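Side-chain contacts in F420-H2 Dependent Reductase A (Mycobacterium smegmatis str. MC2 155, PDB 3H96), which probably uses the deazaflavin coenzyme F420 in hydride-transfer reactions, belongs to the F420H2-dependent quinone reductases, and is linked to aflatoxin degradation: residues 51-56 and 63-68; 109-114 and 135-140. One frame throughout, in Å; residues are numbered along the deposited sequence.

Interaction 1. Residues 51-56 and 63-68; sequences MYLPSD and YVFASK
A beta hairpin brings the short edge strand 53-54 alongside strand 61-65, and L53 and Y63 form its antiparallel hydrogen-bonded pair. L53 N gives its hydrogen to Y63 O at 2.9 Å, nearly straight at 165° and in the carbonyl plane; the return bond, Y63 N to L53 O, is equally long, but its donor, Y63 N, is tilted 24° from the plane of the L53 carbonyl. Beyond the pair a water takes over from direct bonding between the two segments: it donates to M51 O at 2.8 Å and accepts from F65 N. The side chains of L53 and Y63 share the sheet face covered by helix 105-118, where L53 and F65 touch Q115 and Y63 touches I111. On that face L53 CB meets the edge of the F65 ring, 3.8 Å from CE2 and in the ring plane. With CG anti to its carbonyl carbon (chi1 -65°), Y63 runs its ring along the hairpin toward S55, whose CA lies 3.6 Å from Y63 CE2. S55 suits the turn because its OG accepts from the backbone N atoms of D57 and D58. V64, beta-branched as suits a strand, sets CG1 4.1 Å from Y52 CB. The two reciprocal N-H...O bonds are those of an antiparallel hydrogen-bonded pair, here in a beta hairpin whose strand 53-54 lies at the edge of the sheet.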
# COMPACT_ATOMS: atom_id res chain seq x y z
N MSE A 51 -0.79 5.05 -1.08
CA MSE A 51 0.58 5.39 -1.45
C MSE A 51 1.49 4.16 -1.59
O MSE A 51 1.23 3.12 -0.98
CB MSE A 51 1.15 6.30 -0.35
CG MSE A 51 0.58 7.75 -0.42
SE MSE A 51 1.60 8.78 0.96
CE MSE A 51 0.62 10.53 0.99
N TYR A 52 2.56 4.27 -2.36
CA TYR A 52 3.63 3.31 -2.24
C TYR A 52 4.99 3.95 -2.16
O TYR A 52 5.13 5.11 -2.47
CB TYR A 52 3.58 2.33 -3.43
CG TYR A 52 4.04 2.91 -4.72
CD1 TYR A 52 5.41 2.92 -5.06
CD2 TYR A 52 3.12 3.42 -5.62
CE1 TYR A 52 5.87 3.43 -6.26
CE2 TYR A 52 3.55 3.97 -6.85
CZ TYR A 52 4.90 3.96 -7.18
OH TYR A 52 5.27 4.47 -8.43
N LEU A 53 5.99 3.18 -1.76
CA LEU A 53 7.36 3.66 -1.82
C LEU A 53 8.06 2.78 -2.80
O LEU A 53 8.07 1.54 -2.63
CB LEU A 53 8.00 3.53 -0.42
CG LEU A 53 9.49 4.00 -0.37
CD1 LEU A 53 9.54 5.55 -0.41
CD2 LEU A 53 10.07 3.57 0.97
N PRO A 54 8.69 3.38 -3.83
CA PRO A 54 9.42 2.47 -4.72
C PRO A 54 10.70 1.85 -4.09
O PRO A 54 11.32 2.36 -3.16
CB PRO A 54 9.76 3.33 -5.97
CG PRO A 54 9.45 4.92 -5.55
CD PRO A 54 8.76 4.83 -4.16
N SER A 55 11.02 0.63 -4.52
CA SER A 55 12.15 -0.06 -3.98
C SER A 55 13.41 0.69 -4.39
O SER A 55 13.55 1.09 -5.48
CB SER A 55 12.26 -1.49 -4.48
OG SER A 55 13.52 -2.01 -4.25
N ASP A 56 14.32 0.88 -3.49
CA ASP A 56 15.56 1.52 -3.94
C ASP A 56 16.58 0.53 -4.57
O ASP A 56 17.62 0.98 -5.05
CB ASP A 56 16.23 2.30 -2.82
CG ASP A 56 15.63 3.68 -2.59
OD1 ASP A 56 15.71 4.12 -1.41
OD2 ASP A 56 15.10 4.35 -3.56
N TYR A 63 6.71 -0.99 -2.31
CA TYR A 63 6.35 -1.32 -0.94
C TYR A 63 5.08 -0.61 -0.56
O TYR A 63 4.96 0.58 -0.84
CB TYR A 63 7.47 -0.84 -0.00
CG TYR A 63 8.72 -1.58 -0.24
CD1 TYR A 63 8.79 -2.94 0.04
CD2 TYR A 63 9.84 -0.95 -0.78
CE1 TYR A 63 9.96 -3.66 -0.17
CE2 TYR A 63 10.99 -1.65 -1.01
CZ TYR A 63 11.05 -3.00 -0.70
OH TYR A 63 12.22 -3.71 -0.88
N VAL A 64 4.10 -1.33 0.04
CA VAL A 64 2.90 -0.65 0.55
C VAL A 64 2.85 -0.83 2.07
O VAL A 64 3.53 -1.70 2.62
CB VAL A 64 1.60 -1.12 -0.12
CG1 VAL A 64 1.62 -0.78 -1.69
CG2 VAL A 64 1.50 -2.61 -0.05
N PHE A 65 2.05 0.00 2.73
CA PHE A 65 2.14 0.12 4.20
C PHE A 65 0.78 -0.10 4.68
O PHE A 65 -0.13 0.70 4.34
CB PHE A 65 2.60 1.57 4.57
CG PHE A 65 3.97 1.88 4.04
CD1 PHE A 65 5.15 1.50 4.78
CD2 PHE A 65 4.12 2.35 2.75
CE1 PHE A 65 6.40 1.66 4.24
CE2 PHE A 65 5.42 2.53 2.20
CZ PHE A 65 6.54 2.20 2.94
N ALA A 66 0.59 -1.12 5.50
CA ALA A 66 -0.77 -1.40 6.01
C ALA A 66 -1.13 -0.54 7.22
O ALA A 66 -1.41 -1.06 8.31
CB ALA A 66 -0.92 -2.92 6.30
N SER A 67 -1.06 0.77 7.04
CA SER A 67 -1.07 1.74 8.13
C SER A 67 -2.47 2.04 8.69
O SER A 67 -2.66 2.21 9.91
CB SER A 67 -0.43 3.04 7.59
OG SER A 67 -1.01 3.41 6.35
N LYS A 68 -3.46 2.07 7.81
CA LYS A 68 -4.85 2.34 8.21
C LYS A 68 -4.92 3.55 9.19
O LYS A 68 -5.59 3.50 10.23
CB LYS A 68 -5.52 1.09 8.82
CG LYS A 68 -7.03 1.27 8.95
CD LYS A 68 -7.74 -0.05 8.87
CE LYS A 68 -8.19 -0.55 10.19
NZ LYS A 68 -9.61 -0.18 10.41
O HOH W 1 0.55 2.01 1.45

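Interaction 2. Residues 109-114 and 135-140; sequences DRIYSE and IPVLAL
Y112 reaches from helix 105-118 to I135 and V137, its CB already directed toward them and its CG anti to the backbone N (chi1 -157°). One edge of the ring does the work: CD2 is the first atom to touch, 4.0 Å from V137 CG2, which lies at the ring edge near its plane. Farther out, CE2 comes within 3.6 Å of I135 CG2, approaching obliquely. At the tip, OH lies 3.6 Å from I135 CD1 and is hydrogen-bonded to the backbone O of F122, so the buried hydroxyl has a polar partner. Tyrosine thus serves a place that is apolar along the ring and polar at its end. This is helix-on-sheet packing: the helix lies on one face of an antiparallel sheet consistent with the split-barrel fold of the FMN-binding clan, meeting strand 137-142 and the residues leading into it. One residue earlier in the helix, I111 sends CG2 to V137 CG1 at 4.0 Å, the two side chains crossing at a slant. V137 therefore divides its methyls, CG1 for I111 and CG2 for Y112, a use of both branches that fits valine in a strand beneath a helix. I135 likewise employs two branches, while its backbone O accepts from R108 NH1.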
# COMPACT_ATOMS: atom_id res chain seq x y z
N ASP A 109 11.82 -1.96 9.13
CA ASP A 109 12.15 -0.74 9.83
C ASP A 109 12.83 0.25 8.89
O ASP A 109 12.55 1.46 8.96
CB ASP A 109 13.06 -1.03 11.03
CG ASP A 109 12.32 -1.62 12.21
OD1 ASP A 109 11.06 -1.75 12.16
OD2 ASP A 109 13.00 -1.92 13.22
N ARG A 110 13.74 -0.25 8.04
CA ARG A 110 14.40 0.66 7.18
C ARG A 110 13.48 1.23 6.12
O ARG A 110 13.53 2.41 5.84
CB ARG A 110 15.79 0.21 6.68
CG ARG A 110 15.79 -0.76 5.61
CD ARG A 110 17.17 -0.87 4.95
NE ARG A 110 17.34 -2.21 4.39
CZ ARG A 110 16.64 -2.68 3.36
NH1 ARG A 110 15.74 -1.92 2.77
NH2 ARG A 110 16.86 -3.92 2.91
N ILE A 111 12.63 0.38 5.54
CA ILE A 111 11.72 0.87 4.48
C ILE A 111 10.66 1.80 5.14
O ILE A 111 10.40 2.89 4.63
CB ILE A 111 11.09 -0.28 3.76
CG1 ILE A 111 12.14 -1.04 2.94
CG2 ILE A 111 9.86 0.14 2.89
CD1 ILE A 111 11.73 -2.49 2.80
N TYR A 112 10.13 1.39 6.30
CA TYR A 112 9.22 2.27 7.00
C TYR A 112 9.91 3.59 7.33
O TYR A 112 9.30 4.63 7.16
CB TYR A 112 8.68 1.64 8.29
CG TYR A 112 7.36 2.28 8.68
CD1 TYR A 112 7.33 3.49 9.41
CD2 TYR A 112 6.14 1.70 8.27
CE1 TYR A 112 6.11 4.10 9.72
CE2 TYR A 112 4.91 2.27 8.59
CZ TYR A 112 4.93 3.49 9.33
OH TYR A 112 3.77 4.10 9.67
N SER A 113 11.16 3.58 7.82
CA SER A 113 11.82 4.86 8.12
C SER A 113 11.94 5.78 6.93
O SER A 113 11.80 6.94 7.10
CB SER A 113 13.23 4.73 8.71
OG SER A 113 13.13 3.79 9.73
N GLU A 114 12.19 5.25 5.74
CA GLU A 114 12.28 6.10 4.52
C GLU A 114 10.91 6.69 4.20
O GLU A 114 10.75 7.88 3.90
CB GLU A 114 12.87 5.30 3.32
CG GLU A 114 13.06 6.13 2.00
CD GLU A 114 13.96 7.39 2.19
OE1 GLU A 114 13.79 8.41 1.46
OE2 GLU A 114 14.79 7.37 3.12
N ILE A 135 3.04 -2.00 12.15
CA ILE A 135 2.40 -1.67 10.84
C ILE A 135 3.09 -2.52 9.79
O ILE A 135 4.33 -2.42 9.60
CB ILE A 135 2.44 -0.13 10.58
CG1 ILE A 135 1.43 0.51 11.56
CG2 ILE A 135 1.95 0.27 9.18
CD1 ILE A 135 1.55 2.06 11.62
N PRO A 136 2.29 -3.40 9.12
CA PRO A 136 2.95 -4.26 8.15
C PRO A 136 3.45 -3.52 6.92
O PRO A 136 2.82 -2.53 6.43
CB PRO A 136 1.88 -5.29 7.77
CG PRO A 136 0.88 -5.30 9.01
CD PRO A 136 0.95 -3.87 9.53
N VAL A 137 4.60 -3.96 6.42
CA VAL A 137 5.02 -3.51 5.08
C VAL A 137 4.99 -4.69 4.13
O VAL A 137 5.57 -5.74 4.43
CB VAL A 137 6.43 -2.87 5.18
CG1 VAL A 137 7.04 -2.48 3.79
CG2 VAL A 137 6.35 -1.63 6.03
N LEU A 138 4.35 -4.54 2.96
CA LEU A 138 4.37 -5.58 1.96
C LEU A 138 5.16 -5.11 0.71
O LEU A 138 5.07 -3.95 0.33
CB LEU A 138 2.93 -5.90 1.51
CG LEU A 138 1.93 -6.35 2.57
CD1 LEU A 138 0.62 -6.69 1.85
CD2 LEU A 138 2.39 -7.63 3.24
N ALA A 139 5.87 -6.06 0.10
CA ALA A 139 6.54 -5.88 -1.16
C ALA A 139 5.66 -6.45 -2.30
O ALA A 139 5.31 -7.64 -2.31
CB ALA A 139 7.90 -6.58 -1.11
N LEU A 140 5.31 -5.60 -3.26
CA LEU A 140 4.58 -5.98 -4.43
C LEU A 140 5.55 -6.05 -5.63
O LEU A 140 6.03 -5.02 -6.13
CB LEU A 140 3.42 -5.00 -4.63
CG LEU A 140 2.61 -4.77 -3.35
CD1 LEU A 140 1.43 -3.77 -3.67
CD2 LEU A 140 2.02 -6.16 -2.79

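In the fold
Interaction 1 closes before interaction 2 opens along the chain, yet their centres lie only about 6 Å apart, because strands 61-65 and 137-142 are neighbours in one antiparallel sheet. Backbone pairing joins them directly: V64 N lies 2.8 Å from L138 O and A66 N 2.8 Å from P136 O, both probable hydrogen bonds. Side chains continue the link, with F65 CD1 3.6 Å from V137 CG2. Helix 105-118 spans both contacts, since I111 also touches Y63 and Q115 reaches L53 and F65, so that this helix covers one face of the sheet formed by both strands, tying sequence-distant parts of the chain into one compact domain.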